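PDB 5FLW: Exo-beta-1,3-galactanase from Bifidobacterium bifidum, which probably releases galactose from the ends of beta-1,3-linked galactan chains, as an exo-acting glycoside hydrolase of family 43. Local coordinates for residues L20-L25 / I264-W268; R79-K85 / M97-T103; G198-F203 / Y217-L223; D211-N215 / K239-V245; L232-E236 / V289-T293. All coordinates share one frame; numbering follows the deposited sequence.

Contact 1: residues L20-L25 / I264-W268; sequences LHGIGL and IGDRW
Trp268 lays the six-membered half of its indole obliquely against the bend at His21 and Gly22, with Trp268 CH2 3.6 Å from Gly22 N and Trp268 CZ3 3.8 Å from His21 CB; its NE1 donates to Gln244. Asp266 CB lies over one face of the same ring, offset toward the rim. Asp266 CG, anti to its carbonyl carbon (chi1 -68°), carries the carboxylate to Gly22 N. That N-H meets Asp266 OD1 (3.3 Å, 162°) on the syn side but 33° out of the carboxylate plane; a second, weak bond goes to OD2. Water 1, in the imidazole plane, lies between Asp266 OD1 and His21 ND1; His21 NE2 binds Gly274. Water 2 accepts from Ile23 N and donates to Asp266 OD1. Farther along, where first and last propeller blades meet, Ile264 CD1 touches Ile23 CD1 and Leu25 CD1, each at 4.2 Å. The buried carboxylate, close beside that of Asp246, is held by a backbone N-H and two waters; OD1 collects all three, tying the 20-25 backbone to strand 261-266.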
# COMPACT_ATOMS: atom_id res chain seq x y z
N LEU A 20 0.04 7.59 9.29
CA LEU A 20 0.65 7.04 8.08
C LEU A 20 0.73 5.51 8.18
O LEU A 20 1.81 4.91 8.15
CB LEU A 20 2.03 7.68 7.83
CG LEU A 20 1.97 9.17 7.48
CD1 LEU A 20 3.32 9.84 7.67
CD2 LEU A 20 1.40 9.44 6.06
N HIS A 21 -0.45 4.89 8.28
CA HIS A 21 -0.59 3.45 8.50
C HIS A 21 -1.25 2.81 7.29
O HIS A 21 -2.31 3.26 6.83
CB HIS A 21 -1.46 3.15 9.72
CG HIS A 21 -1.12 3.95 10.93
ND1 HIS A 21 0.12 3.87 11.55
CD2 HIS A 21 -1.86 4.81 11.67
CE1 HIS A 21 0.13 4.68 12.59
NE2 HIS A 21 -1.07 5.25 12.70
N GLY A 22 -0.62 1.75 6.78
CA GLY A 22 -1.12 1.06 5.59
C GLY A 22 -1.26 1.96 4.38
O GLY A 22 -2.21 1.80 3.61
N ILE A 23 -0.31 2.90 4.17
CA ILE A 23 -0.57 4.02 3.26
C ILE A 23 -0.53 3.63 1.79
O ILE A 23 0.18 2.70 1.35
CB ILE A 23 0.34 5.25 3.50
CG1 ILE A 23 1.80 4.96 3.11
CG2 ILE A 23 0.20 5.74 4.91
CD1 ILE A 23 2.72 6.16 3.25
N GLY A 24 -1.28 4.40 1.00
CA GLY A 24 -0.98 4.59 -0.40
C GLY A 24 -0.24 5.91 -0.56
O GLY A 24 -0.43 6.84 0.25
N LEU A 25 0.61 5.98 -1.60
CA LEU A 25 1.36 7.18 -1.96
C LEU A 25 1.24 7.41 -3.45
O LEU A 25 1.44 6.48 -4.24
CB LEU A 25 2.86 7.03 -1.69
CG LEU A 25 3.41 7.29 -0.31
CD1 LEU A 25 4.88 6.85 -0.31
CD2 LEU A 25 3.27 8.77 -0.01
N ILE A 264 8.71 2.16 2.64
CA ILE A 264 8.00 2.41 3.89
C ILE A 264 7.36 1.09 4.34
O ILE A 264 6.69 0.41 3.54
CB ILE A 264 6.97 3.55 3.77
CG1 ILE A 264 7.73 4.89 3.62
CG2 ILE A 264 6.03 3.57 4.98
CD1 ILE A 264 6.87 6.08 3.27
N GLY A 265 7.61 0.71 5.60
CA GLY A 265 6.96 -0.42 6.21
C GLY A 265 6.31 0.00 7.52
O GLY A 265 6.69 0.99 8.13
N ASP A 266 5.28 -0.76 7.92
CA ASP A 266 4.55 -0.50 9.16
C ASP A 266 5.10 -1.36 10.29
O ASP A 266 5.32 -2.56 10.11
CB ASP A 266 3.06 -0.81 8.99
CG ASP A 266 2.37 0.17 8.05
OD1 ASP A 266 2.18 1.33 8.44
OD2 ASP A 266 2.03 -0.22 6.92
N ARG A 267 5.26 -0.75 11.48
CA ARG A 267 5.51 -1.45 12.76
C ARG A 267 4.21 -1.44 13.56
O ARG A 267 4.00 -0.58 14.42
CB ARG A 267 6.59 -0.75 13.58
CG ARG A 267 7.94 -1.19 13.25
CD ARG A 267 8.98 -0.95 14.35
NE ARG A 267 10.21 -1.45 13.80
CZ ARG A 267 11.42 -1.11 14.20
NH1 ARG A 267 11.59 -0.24 15.20
NH2 ARG A 267 12.47 -1.65 13.59
N TRP A 268 3.35 -2.42 13.28
CA TRP A 268 2.01 -2.45 13.85
C TRP A 268 2.07 -2.73 15.34
O TRP A 268 2.71 -3.69 15.79
CB TRP A 268 1.18 -3.53 13.16
CG TRP A 268 0.97 -3.31 11.71
CD1 TRP A 268 1.49 -4.04 10.66
CD2 TRP A 268 0.13 -2.30 11.12
NE1 TRP A 268 1.04 -3.54 9.46
CE2 TRP A 268 0.18 -2.48 9.71
CE3 TRP A 268 -0.69 -1.29 11.64
CZ2 TRP A 268 -0.55 -1.66 8.82
CZ3 TRP A 268 -1.41 -0.49 10.76
CH2 TRP A 268 -1.35 -0.68 9.38
O HOH W 1 2.21 2.24 11.01
O HOH W 2 2.32 2.89 5.94

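Contact 2: residues R79-K85 / M97-T103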
# COMPACT_ATOMS: atom_id res chain seq x y z
N ARG A 79 -17.54 -1.27 11.09
CA ARG A 79 -16.81 -2.02 10.07
C ARG A 79 -15.32 -1.68 10.12
O ARG A 79 -14.86 -0.89 10.94
CB ARG A 79 -17.37 -1.74 8.66
CG ARG A 79 -18.86 -1.82 8.57
CD ARG A 79 -19.46 -3.25 8.73
NE ARG A 79 -20.87 -3.02 9.03
CZ ARG A 79 -21.90 -3.21 8.19
NH1 ARG A 79 -21.68 -3.75 6.99
NH2 ARG A 79 -23.15 -2.87 8.57
N ILE A 80 -14.59 -2.29 9.19
CA ILE A 80 -13.15 -2.10 9.04
C ILE A 80 -12.83 -1.66 7.61
O ILE A 80 -13.40 -2.18 6.66
CB ILE A 80 -12.40 -3.42 9.37
CG1 ILE A 80 -12.52 -3.73 10.87
CG2 ILE A 80 -10.95 -3.35 8.95
CD1 ILE A 80 -12.12 -5.14 11.23
N GLY A 81 -11.93 -0.70 7.47
CA GLY A 81 -11.51 -0.17 6.18
C GLY A 81 -10.01 0.03 6.23
O GLY A 81 -9.53 0.93 6.91
N GLU A 82 -9.28 -0.81 5.51
CA GLU A 82 -7.82 -0.77 5.53
C GLU A 82 -7.09 -0.59 4.20
O GLU A 82 -7.63 -0.82 3.13
CB GLU A 82 -7.32 -2.09 6.14
CG GLU A 82 -7.71 -2.31 7.60
CD GLU A 82 -7.30 -3.68 8.12
OE1 GLU A 82 -7.02 -4.57 7.31
OE2 GLU A 82 -7.27 -3.85 9.35
N ARG A 83 -5.83 -0.17 4.31
CA ARG A 83 -4.92 -0.03 3.18
C ARG A 83 -5.48 0.81 2.03
O ARG A 83 -5.48 0.37 0.87
CB ARG A 83 -4.40 -1.38 2.69
CG ARG A 83 -3.63 -2.13 3.79
CD ARG A 83 -2.90 -3.38 3.27
NE ARG A 83 -2.20 -4.02 4.39
CZ ARG A 83 -1.02 -3.62 4.87
NH1 ARG A 83 -0.40 -2.59 4.29
NH2 ARG A 83 -0.45 -4.25 5.91
N PRO A 84 -5.93 2.05 2.30
CA PRO A 84 -6.48 2.89 1.24
C PRO A 84 -5.43 3.19 0.18
O PRO A 84 -4.25 3.39 0.49
CB PRO A 84 -6.90 4.18 1.97
CG PRO A 84 -5.97 4.27 3.16
CD PRO A 84 -5.78 2.80 3.58
N LYS A 85 -5.88 3.23 -1.08
CA LYS A 85 -5.02 3.53 -2.21
C LYS A 85 -5.78 4.48 -3.13
O LYS A 85 -7.01 4.42 -3.22
CB LYS A 85 -4.70 2.25 -3.00
CG LYS A 85 -4.00 1.15 -2.17
CD LYS A 85 -2.58 1.60 -1.80
CE LYS A 85 -1.96 0.73 -0.68
NZ LYS A 85 -2.67 0.95 0.62
N MET A 97 -10.41 6.17 -5.15
CA MET A 97 -9.87 5.53 -3.97
C MET A 97 -10.40 4.10 -3.85
O MET A 97 -11.59 3.84 -4.11
CB MET A 97 -10.21 6.33 -2.71
CG MET A 97 -9.63 5.73 -1.44
SD MET A 97 -9.96 6.74 0.05
CE MET A 97 -8.90 8.15 -0.26
N TYR A 98 -9.50 3.18 -3.49
CA TYR A 98 -9.79 1.77 -3.23
C TYR A 98 -9.48 1.48 -1.77
O TYR A 98 -8.54 2.04 -1.20
CB TYR A 98 -8.95 0.86 -4.14
CG TYR A 98 -8.97 1.35 -5.57
CD1 TYR A 98 -10.02 1.01 -6.43
CD2 TYR A 98 -7.97 2.20 -6.04
CE1 TYR A 98 -10.07 1.50 -7.74
CE2 TYR A 98 -8.01 2.72 -7.33
CZ TYR A 98 -9.06 2.36 -8.19
OH TYR A 98 -9.11 2.85 -9.47
N ILE A 99 -10.27 0.61 -1.14
CA ILE A 99 -10.05 0.30 0.28
C ILE A 99 -10.43 -1.15 0.51
O ILE A 99 -11.32 -1.69 -0.16
CB ILE A 99 -10.82 1.30 1.20
CG1 ILE A 99 -10.34 1.20 2.66
CG2 ILE A 99 -12.31 1.09 1.11
CD1 ILE A 99 -10.77 2.37 3.45
N HIS A 100 -9.73 -1.80 1.43
CA HIS A 100 -10.14 -3.13 1.85
C HIS A 100 -11.32 -2.94 2.82
O HIS A 100 -11.12 -2.48 3.95
CB HIS A 100 -8.96 -3.88 2.47
CG HIS A 100 -9.34 -5.16 3.20
ND1 HIS A 100 -8.47 -5.77 4.09
CD2 HIS A 100 -10.46 -5.93 3.17
CE1 HIS A 100 -9.05 -6.86 4.58
NE2 HIS A 100 -10.26 -6.98 4.04
N ALA A 101 -12.54 -3.25 2.35
CA ALA A 101 -13.72 -3.18 3.20
C ALA A 101 -13.89 -4.54 3.88
O ALA A 101 -13.92 -5.58 3.21
CB ALA A 101 -14.97 -2.82 2.38
N GLU A 102 -14.01 -4.52 5.21
CA GLU A 102 -13.93 -5.74 5.99
C GLU A 102 -14.93 -5.65 7.14
O GLU A 102 -15.43 -4.57 7.45
CB GLU A 102 -12.50 -5.98 6.51
CG GLU A 102 -12.23 -7.39 7.01
CD GLU A 102 -12.72 -8.43 6.02
OE1 GLU A 102 -11.97 -8.77 5.05
OE2 GLU A 102 -13.85 -8.90 6.22
N THR A 103 -15.24 -6.80 7.76
CA THR A 103 -16.07 -6.86 8.95
C THR A 103 -15.24 -7.42 10.11
O THR A 103 -14.21 -8.06 9.87
CB THR A 103 -17.32 -7.74 8.72
OG1 THR A 103 -16.93 -9.04 8.25
CG2 THR A 103 -18.28 -7.11 7.68
O HOH W 3 -5.99 -4.91 4.58
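Ile99 packs tightly against the backbone of strand 80-82: its CG1 lies 3.4 Å from Glu82 O, while its CD1 sits on the glycine backbone, 3.7 Å from Gly81 C. CG1 is anti to the Ile99 backbone N (chi1 -166°), which swings this branch across to the neighbouring strand. Three antiparallel pairs, Ile80-Glu102, Glu82-His100 and Lys85-Tyr98, are each doubly hydrogen-bonded; a beta bulge between the last two shifts the register by one and turns Arg83 away to Asp246 and Asp138. The far end is looser: partly exposed Arg79 and Thr103 run side by side, only CD and CG2 meeting, at 4.2 Å. On the face that carries Ile80 and Glu102, Glu82 and His100 lie alongside each other with carboxylate and ring planes 78° apart. His100 NE2 donates to Glu102 OE1 (2.7 Å, 163°), the carboxylate oxygen lying nearly in the His100 ring plane. With NE2 on the Glu102 carboxylate and ND1 on water 3, shared with Glu82 OE1, the imidazole is probably held against turning.

Contact 3: residues G198-F203 / Y217-L223; sequences GLYYWF and YSTATDL
Tyr200 OH is gripped by several partners: water 5 donates to it at 2.9 Å and accepts from Leu223 N, Asp144 is hydrogen-bonded to it, and Lys195 binds weakly. The Tyr200 ring carries the isobutyl group of Leu223 squarely over one face, CG standing 3.8 Å from the ring centroid, and the two side chains cross at about a right angle. Ala220 O lies at the edge of the same ring while taking the hydrogen of Tyr200 N (2.8 Å), almost straight off its C=O. Leu199 CG is anti to the backbone N (chi1 -167°), which brings CD1 to 3.5 Å from Ala220 O. A leucine in place of Tyr200 would probably leave Leu223 without its aromatic platform, and Asp144 and water 5 without the hydroxyl they share. On the opposite face of the sheet, Thr219 CG2 rests over the Tyr201 ring. Tyr217 CB sits over the Phe203 ring; the ring planes are 27° apart and offset so far that they hardly overlap. The hydroxyls of Tyr217 and Tyr201 bind the backbone N of Ala290 and of Gly288. These are the middle strands of the fourth blade, flanked by strands 191-196 and 231-232; Trp202 reaches back to strand 159-165, whereas Phe203 packs on strand 278-286 of the last blade.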
# COMPACT_ATOMS: atom_id res chain seq x y z
N GLY A 198 11.88 -1.45 -17.75
CA GLY A 198 11.12 -2.54 -18.34
C GLY A 198 10.86 -3.73 -17.43
O GLY A 198 10.16 -4.66 -17.87
N LEU A 199 11.40 -3.76 -16.21
CA LEU A 199 11.23 -4.89 -15.30
C LEU A 199 10.33 -4.45 -14.14
O LEU A 199 10.57 -3.41 -13.53
CB LEU A 199 12.57 -5.36 -14.73
CG LEU A 199 12.58 -6.70 -14.01
CD1 LEU A 199 12.39 -7.82 -15.02
CD2 LEU A 199 13.85 -6.90 -13.24
N TYR A 200 9.30 -5.26 -13.84
CA TYR A 200 8.41 -5.02 -12.70
C TYR A 200 8.98 -5.71 -11.46
O TYR A 200 9.47 -6.83 -11.53
CB TYR A 200 7.02 -5.60 -12.98
CG TYR A 200 6.34 -5.04 -14.22
CD1 TYR A 200 5.64 -3.84 -14.16
CD2 TYR A 200 6.40 -5.72 -15.45
CE1 TYR A 200 5.02 -3.32 -15.28
CE2 TYR A 200 5.78 -5.21 -16.58
CZ TYR A 200 5.09 -4.00 -16.50
OH TYR A 200 4.46 -3.48 -17.61
N TYR A 201 8.91 -5.01 -10.33
CA TYR A 201 9.33 -5.55 -9.04
C TYR A 201 8.11 -5.53 -8.13
O TYR A 201 7.49 -4.49 -7.95
CB TYR A 201 10.46 -4.73 -8.41
CG TYR A 201 11.79 -4.66 -9.20
CD1 TYR A 201 11.87 -3.99 -10.41
CD2 TYR A 201 12.96 -5.22 -8.67
CE1 TYR A 201 13.08 -3.91 -11.12
CE2 TYR A 201 14.17 -5.15 -9.36
CZ TYR A 201 14.23 -4.50 -10.59
OH TYR A 201 15.43 -4.41 -11.28
N TRP A 202 7.77 -6.70 -7.58
CA TRP A 202 6.57 -6.91 -6.76
C TRP A 202 7.03 -7.38 -5.39
O TRP A 202 7.64 -8.46 -5.27
CB TRP A 202 5.72 -7.98 -7.46
CG TRP A 202 4.42 -8.40 -6.83
CD1 TRP A 202 3.89 -8.01 -5.62
CD2 TRP A 202 3.48 -9.34 -7.39
NE1 TRP A 202 2.68 -8.64 -5.40
CE2 TRP A 202 2.40 -9.46 -6.47
CE3 TRP A 202 3.44 -10.08 -8.58
CZ2 TRP A 202 1.31 -10.30 -6.71
CZ3 TRP A 202 2.34 -10.91 -8.83
CH2 TRP A 202 1.28 -11.00 -7.90
N PHE A 203 6.72 -6.60 -4.35
CA PHE A 203 7.09 -6.88 -2.97
C PHE A 203 5.85 -7.30 -2.18
O PHE A 203 4.74 -6.83 -2.45
CB PHE A 203 7.70 -5.64 -2.30
CG PHE A 203 8.89 -5.08 -3.02
CD1 PHE A 203 8.74 -4.30 -4.17
CD2 PHE A 203 10.18 -5.34 -2.56
CE1 PHE A 203 9.87 -3.79 -4.84
CE2 PHE A 203 11.31 -4.82 -3.23
CZ PHE A 203 11.15 -4.05 -4.36
N TYR A 217 10.40 -10.39 -2.70
CA TYR A 217 10.04 -9.78 -3.97
C TYR A 217 10.20 -10.76 -5.14
O TYR A 217 10.95 -11.75 -5.07
CB TYR A 217 10.82 -8.47 -4.23
CG TYR A 217 12.26 -8.69 -4.63
CD1 TYR A 217 13.21 -9.11 -3.69
CD2 TYR A 217 12.68 -8.51 -5.95
CE1 TYR A 217 14.55 -9.34 -4.04
CE2 TYR A 217 14.02 -8.74 -6.32
CZ TYR A 217 14.95 -9.14 -5.36
OH TYR A 217 16.27 -9.35 -5.73
N SER A 218 9.49 -10.45 -6.22
CA SER A 218 9.55 -11.20 -7.47
C SER A 218 9.61 -10.19 -8.61
O SER A 218 9.18 -9.04 -8.46
CB SER A 218 8.32 -12.11 -7.60
OG SER A 218 8.31 -12.84 -8.80
N THR A 219 10.18 -10.61 -9.76
CA THR A 219 10.30 -9.75 -10.93
C THR A 219 9.69 -10.43 -12.16
O THR A 219 9.56 -11.66 -12.22
CB THR A 219 11.77 -9.36 -11.25
OG1 THR A 219 12.51 -10.54 -11.56
CG2 THR A 219 12.41 -8.69 -10.05
N ALA A 220 9.31 -9.60 -13.14
CA ALA A 220 8.75 -10.08 -14.40
C ALA A 220 8.86 -8.95 -15.42
O ALA A 220 8.94 -7.78 -15.06
CB ALA A 220 7.29 -10.54 -14.25
N THR A 221 8.89 -9.34 -16.70
CA THR A 221 8.88 -8.39 -17.80
C THR A 221 7.48 -8.16 -18.35
O THR A 221 7.28 -7.29 -19.21
CB THR A 221 9.81 -8.88 -18.91
OG1 THR A 221 9.32 -10.13 -19.40
CG2 THR A 221 11.21 -9.13 -18.37
N ASP A 222 6.50 -8.91 -17.87
CA ASP A 222 5.11 -8.71 -18.22
C ASP A 222 4.32 -8.96 -16.94
O ASP A 222 4.64 -9.89 -16.21
CB ASP A 222 4.68 -9.72 -19.30
CG ASP A 222 3.35 -9.38 -19.94
OD1 ASP A 222 2.33 -9.49 -19.24
OD2 ASP A 222 3.32 -8.95 -21.11
N LEU A 223 3.31 -8.11 -16.69
CA LEU A 223 2.49 -8.25 -15.47
C LEU A 223 1.74 -9.58 -15.44
O LEU A 223 1.39 -10.06 -14.35
CB LEU A 223 1.53 -7.08 -15.31
CG LEU A 223 2.15 -5.73 -14.93
CD1 LEU A 223 1.18 -4.61 -15.20
CD2 LEU A 223 2.57 -5.70 -13.48
O HOH W 4 8.27 -5.08 -19.88
O HOH W 5 2.95 -5.72 -18.52

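Contact 4: residues D211-N215 / K239-V245; sequences DTNDN and KTYDSQV
Residues 239-242 form a weakly bonded left-handed helical turn, all four with positive phi and psi, with Ser243 N to Lys239 O as its backbone bond; the irregular loop 211-215 lies against it, closest at Asn213 and Lys239, CA to CA 4.2 Å. Thr240 OG1 donates to Asn213 O (2.7 Å) in the carbonyl plane. Asp214 OD1 receives Lys239 N at 2.8 Å, nearly end-on to its C-O bond. Water 8 spans Asp214 OD2 and Lys239 NZ, which stand 5.2 Å apart and make no direct salt bridge. Asp242 CG is anti to the backbone N (chi1 -172°), which turns the carboxylate back to Thr212; Thr212 OG1 donates to OD1 (2.7 Å) on the anti side, while OD2 pairs with Arg304. Asn215 crosses the side chain of Thr240 at about a right angle and reaches past it, so that OD1 accepts from Val245 N (2.8 Å, 163°); its ND2 donates to water 6, which donates to Ser243 O. Replacing Asn215 by an alanine would probably leave Val245 N without its acceptor and water 6 with one donor fewer. Side chains and a backbone carbonyl of the loop between two fourth-blade strands hold the passage into strand 244-250, the start of the fifth blade in the family 43 propeller.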
# COMPACT_ATOMS: atom_id res chain seq x y z
N ASP A 211 3.33 -10.97 14.02
CA ASP A 211 4.78 -11.08 13.91
C ASP A 211 5.27 -10.56 12.56
O ASP A 211 4.64 -10.77 11.51
CB ASP A 211 5.21 -12.54 14.09
CG ASP A 211 4.94 -13.07 15.51
OD1 ASP A 211 5.05 -12.30 16.51
OD2 ASP A 211 4.60 -14.26 15.62
N THR A 212 6.40 -9.86 12.58
CA THR A 212 7.08 -9.48 11.36
C THR A 212 7.86 -10.67 10.81
O THR A 212 8.21 -11.61 11.55
CB THR A 212 7.96 -8.26 11.62
OG1 THR A 212 8.78 -8.52 12.76
CG2 THR A 212 7.10 -7.02 11.92
N ASN A 213 8.14 -10.64 9.51
CA ASN A 213 8.80 -11.74 8.82
C ASN A 213 9.74 -11.18 7.76
O ASN A 213 9.76 -9.97 7.49
CB ASN A 213 7.76 -12.70 8.19
CG ASN A 213 6.84 -12.00 7.17
OD1 ASN A 213 7.24 -11.70 6.05
ND2 ASN A 213 5.59 -11.79 7.56
N ASP A 214 10.52 -12.07 7.16
CA ASP A 214 11.40 -11.68 6.07
C ASP A 214 10.53 -11.54 4.82
O ASP A 214 10.09 -12.54 4.23
CB ASP A 214 12.51 -12.72 5.88
CG ASP A 214 13.50 -12.75 7.03
OD1 ASP A 214 13.70 -11.70 7.71
OD2 ASP A 214 14.11 -13.82 7.23
N ASN A 215 10.27 -10.29 4.43
CA ASN A 215 9.47 -10.01 3.25
C ASN A 215 10.26 -10.35 1.98
O ASN A 215 11.49 -10.48 1.98
CB ASN A 215 9.04 -8.54 3.23
CG ASN A 215 8.11 -8.14 4.41
OD1 ASN A 215 7.79 -6.96 4.55
ND2 ASN A 215 7.70 -9.10 5.24
N LYS A 239 13.74 -9.73 9.67
CA LYS A 239 12.29 -9.50 9.65
C LYS A 239 11.94 -8.17 8.97
O LYS A 239 11.06 -7.44 9.42
CB LYS A 239 11.66 -9.56 11.05
CG LYS A 239 11.97 -10.76 11.91
CD LYS A 239 11.47 -12.04 11.32
CE LYS A 239 11.71 -13.18 12.33
NZ LYS A 239 11.63 -14.57 11.71
N THR A 240 12.63 -7.86 7.86
CA THR A 240 12.40 -6.61 7.12
C THR A 240 12.61 -5.40 8.05
O THR A 240 11.83 -4.45 8.06
CB THR A 240 11.02 -6.58 6.45
OG1 THR A 240 10.70 -7.89 5.96
CG2 THR A 240 11.01 -5.62 5.27
N TYR A 241 13.64 -5.50 8.89
CA TYR A 241 13.90 -4.49 9.93
C TYR A 241 12.69 -4.31 10.86
O TYR A 241 12.28 -3.18 11.19
CB TYR A 241 14.46 -3.19 9.36
CG TYR A 241 15.81 -3.48 8.75
CD1 TYR A 241 16.86 -3.86 9.57
CD2 TYR A 241 16.00 -3.46 7.37
CE1 TYR A 241 18.10 -4.17 9.04
CE2 TYR A 241 17.24 -3.77 6.82
CZ TYR A 241 18.29 -4.13 7.66
OH TYR A 241 19.56 -4.44 7.18
N ASP A 242 12.13 -5.45 11.26
CA ASP A 242 10.97 -5.53 12.15
C ASP A 242 9.83 -4.64 11.66
O ASP A 242 9.33 -3.76 12.37
CB ASP A 242 11.35 -5.24 13.61
CG ASP A 242 10.20 -5.51 14.58
OD1 ASP A 242 9.29 -6.30 14.24
OD2 ASP A 242 10.21 -4.92 15.68
N SER A 243 9.44 -4.85 10.40
CA SER A 243 8.33 -4.11 9.82
C SER A 243 7.62 -5.00 8.82
O SER A 243 8.08 -6.10 8.49
CB SER A 243 8.80 -2.80 9.14
OG SER A 243 9.40 -3.04 7.87
N GLN A 244 6.49 -4.51 8.32
CA GLN A 244 5.74 -5.15 7.24
C GLN A 244 5.71 -4.18 6.06
O GLN A 244 5.18 -3.07 6.19
CB GLN A 244 4.30 -5.47 7.68
CG GLN A 244 3.52 -6.19 6.56
CD GLN A 244 2.06 -6.45 6.90
OE1 GLN A 244 1.46 -5.73 7.70
NE2 GLN A 244 1.47 -7.50 6.29
N VAL A 245 6.28 -4.61 4.92
CA VAL A 245 6.33 -3.74 3.75
C VAL A 245 4.94 -3.17 3.47
O VAL A 245 3.92 -3.87 3.53
CB VAL A 245 6.91 -4.44 2.50
CG1 VAL A 245 6.03 -5.62 2.05
CG2 VAL A 245 7.07 -3.45 1.35
O HOH W 6 6.66 -8.52 8.10
O HOH W 7 14.35 -9.71 6.29
O HOH W 8 13.42 -14.97 9.90

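Contact 5: residues L232-E236 / V289-T293; sequences LFAPE and VASLT. Unlike the reference sequence in segment 232-236: Glu236 (reference Lys).
Phe233 and Leu292 run alongside each other in the same direction, forming the apolar centre. Leu292 CB meets the edge of the phenyl ring, 4.0 Å from Phe233 CD2, and Leu292 CD2 follows the ring outward to Phe233 CE2 at 4.1 Å. The ring is placed there by a chi1 of 54°, which sets CG between the backbone N and the carbonyl carbon. Phe233 CB itself faces Ala290, 4.1 Å from Ala290 CB and 3.4 Å from Ala290 O. Beyond this contact the phenyl makes an edge-to-face pair with Phe203 and touches Ile283 of strand 278-286. Leu292 also packs on Ile283 and on Tyr241. Outward from the centre the methyl of Ala234 approaches Leu292 CB at 4.3 Å. The polar edge is backbone: Leu292 N donates to Phe233 O (2.7 Å, 150°), tilted 28° from the carbonyl plane, and Ser291 CA turns its hydrogen to the same oxygen. Exposed Pro235 ends the contact, its CD 3.5 Å from Leu292 O. One backbone hydrogen bond over a small hydrophobic cluster joins the outermost strand of the fifth blade to the chain just after the outermost strand of the fourth, in the five-bladed propeller of family 43.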
# COMPACT_ATOMS: atom_id res chain seq x y z
N LEU A 232 14.27 -12.78 -0.73
CA LEU A 232 14.32 -11.79 0.32
C LEU A 232 15.02 -10.54 -0.18
O LEU A 232 15.98 -10.63 -0.94
CB LEU A 232 15.14 -12.33 1.49
CG LEU A 232 14.51 -13.04 2.69
CD1 LEU A 232 13.94 -14.39 2.29
CD2 LEU A 232 15.53 -13.22 3.81
N PHE A 233 14.55 -9.37 0.24
CA PHE A 233 15.26 -8.12 -0.06
C PHE A 233 16.01 -7.48 1.11
O PHE A 233 16.86 -6.61 0.88
CB PHE A 233 14.37 -7.07 -0.77
CG PHE A 233 13.08 -6.75 -0.06
CD1 PHE A 233 11.93 -7.51 -0.26
CD2 PHE A 233 13.02 -5.67 0.82
CE1 PHE A 233 10.74 -7.21 0.41
CE2 PHE A 233 11.82 -5.35 1.50
CZ PHE A 233 10.68 -6.13 1.29
N ALA A 234 15.70 -7.86 2.35
CA ALA A 234 16.44 -7.49 3.54
C ALA A 234 17.21 -8.71 4.08
O ALA A 234 16.97 -9.84 3.67
CB ALA A 234 15.47 -6.97 4.61
N PRO A 235 18.14 -8.50 5.02
CA PRO A 235 18.95 -9.63 5.50
C PRO A 235 18.08 -10.71 6.14
O PRO A 235 17.03 -10.44 6.75
CB PRO A 235 19.90 -8.99 6.51
CG PRO A 235 19.96 -7.56 6.14
CD PRO A 235 18.66 -7.20 5.52
N GLU A 236 18.50 -11.94 5.95
CA GLU A 236 17.81 -13.07 6.56
C GLU A 236 17.77 -12.93 8.07
O GLU A 236 18.79 -12.69 8.71
CB GLU A 236 18.51 -14.37 6.15
CG GLU A 236 17.84 -15.63 6.66
CD GLU A 236 18.48 -16.88 6.10
OE1 GLU A 236 19.73 -16.88 5.87
OE2 GLU A 236 17.73 -17.90 5.94
N VAL A 289 17.62 -6.94 -8.91
CA VAL A 289 17.98 -7.14 -7.52
C VAL A 289 17.44 -5.97 -6.71
O VAL A 289 17.63 -4.80 -7.08
CB VAL A 289 19.50 -7.29 -7.35
CG1 VAL A 289 19.83 -7.46 -5.87
CG2 VAL A 289 19.97 -8.47 -8.14
N ALA A 290 16.74 -6.28 -5.63
CA ALA A 290 16.26 -5.29 -4.67
C ALA A 290 16.93 -5.55 -3.33
O ALA A 290 17.03 -6.71 -2.90
CB ALA A 290 14.73 -5.34 -4.52
N SER A 291 17.39 -4.49 -2.66
CA SER A 291 18.19 -4.68 -1.46
C SER A 291 17.93 -3.58 -0.43
O SER A 291 18.03 -2.39 -0.74
CB SER A 291 19.69 -4.75 -1.81
OG SER A 291 20.44 -4.62 -0.63
N LEU A 292 17.64 -3.98 0.80
CA LEU A 292 17.32 -3.04 1.86
C LEU A 292 18.33 -3.23 2.98
O LEU A 292 18.46 -4.34 3.51
CB LEU A 292 15.89 -3.29 2.37
CG LEU A 292 15.29 -2.32 3.37
CD1 LEU A 292 15.04 -0.94 2.70
CD2 LEU A 292 13.97 -2.90 3.98
N THR A 293 19.05 -2.15 3.34
CA THR A 293 20.15 -2.20 4.31
C THR A 293 20.06 -1.09 5.35
O THR A 293 19.94 0.09 4.99
CB THR A 293 21.51 -2.11 3.64
OG1 THR A 293 21.57 -3.11 2.61
CG2 THR A 293 22.55 -2.42 4.63

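How the contacts relate
Contacts 1 to 4 are buried and contact 5 only partly so. The centre of contact 1 lies about 7 Å from the centre of the chain, and there the first and last blades meet through carboxylate, glycine and water. Contacts 2 and 3 are hairpins within single blades, the second and fourth, on opposite sides of the centre; backbone ladders dominate both, but contact 2 sets imidazole and carboxylates on one face where contact 3 has aromatic rings on both faces. Contacts 4 and 5 both stitch the fourth blade to the fifth, contact 4 by side-chain hydrogen bonds, contact 5, farther out, by apolar packing. Gln244 of contact 4 binds Trp268 of contact 1, while Tyr217 of contact 3 reaches Ala290 of contact 5.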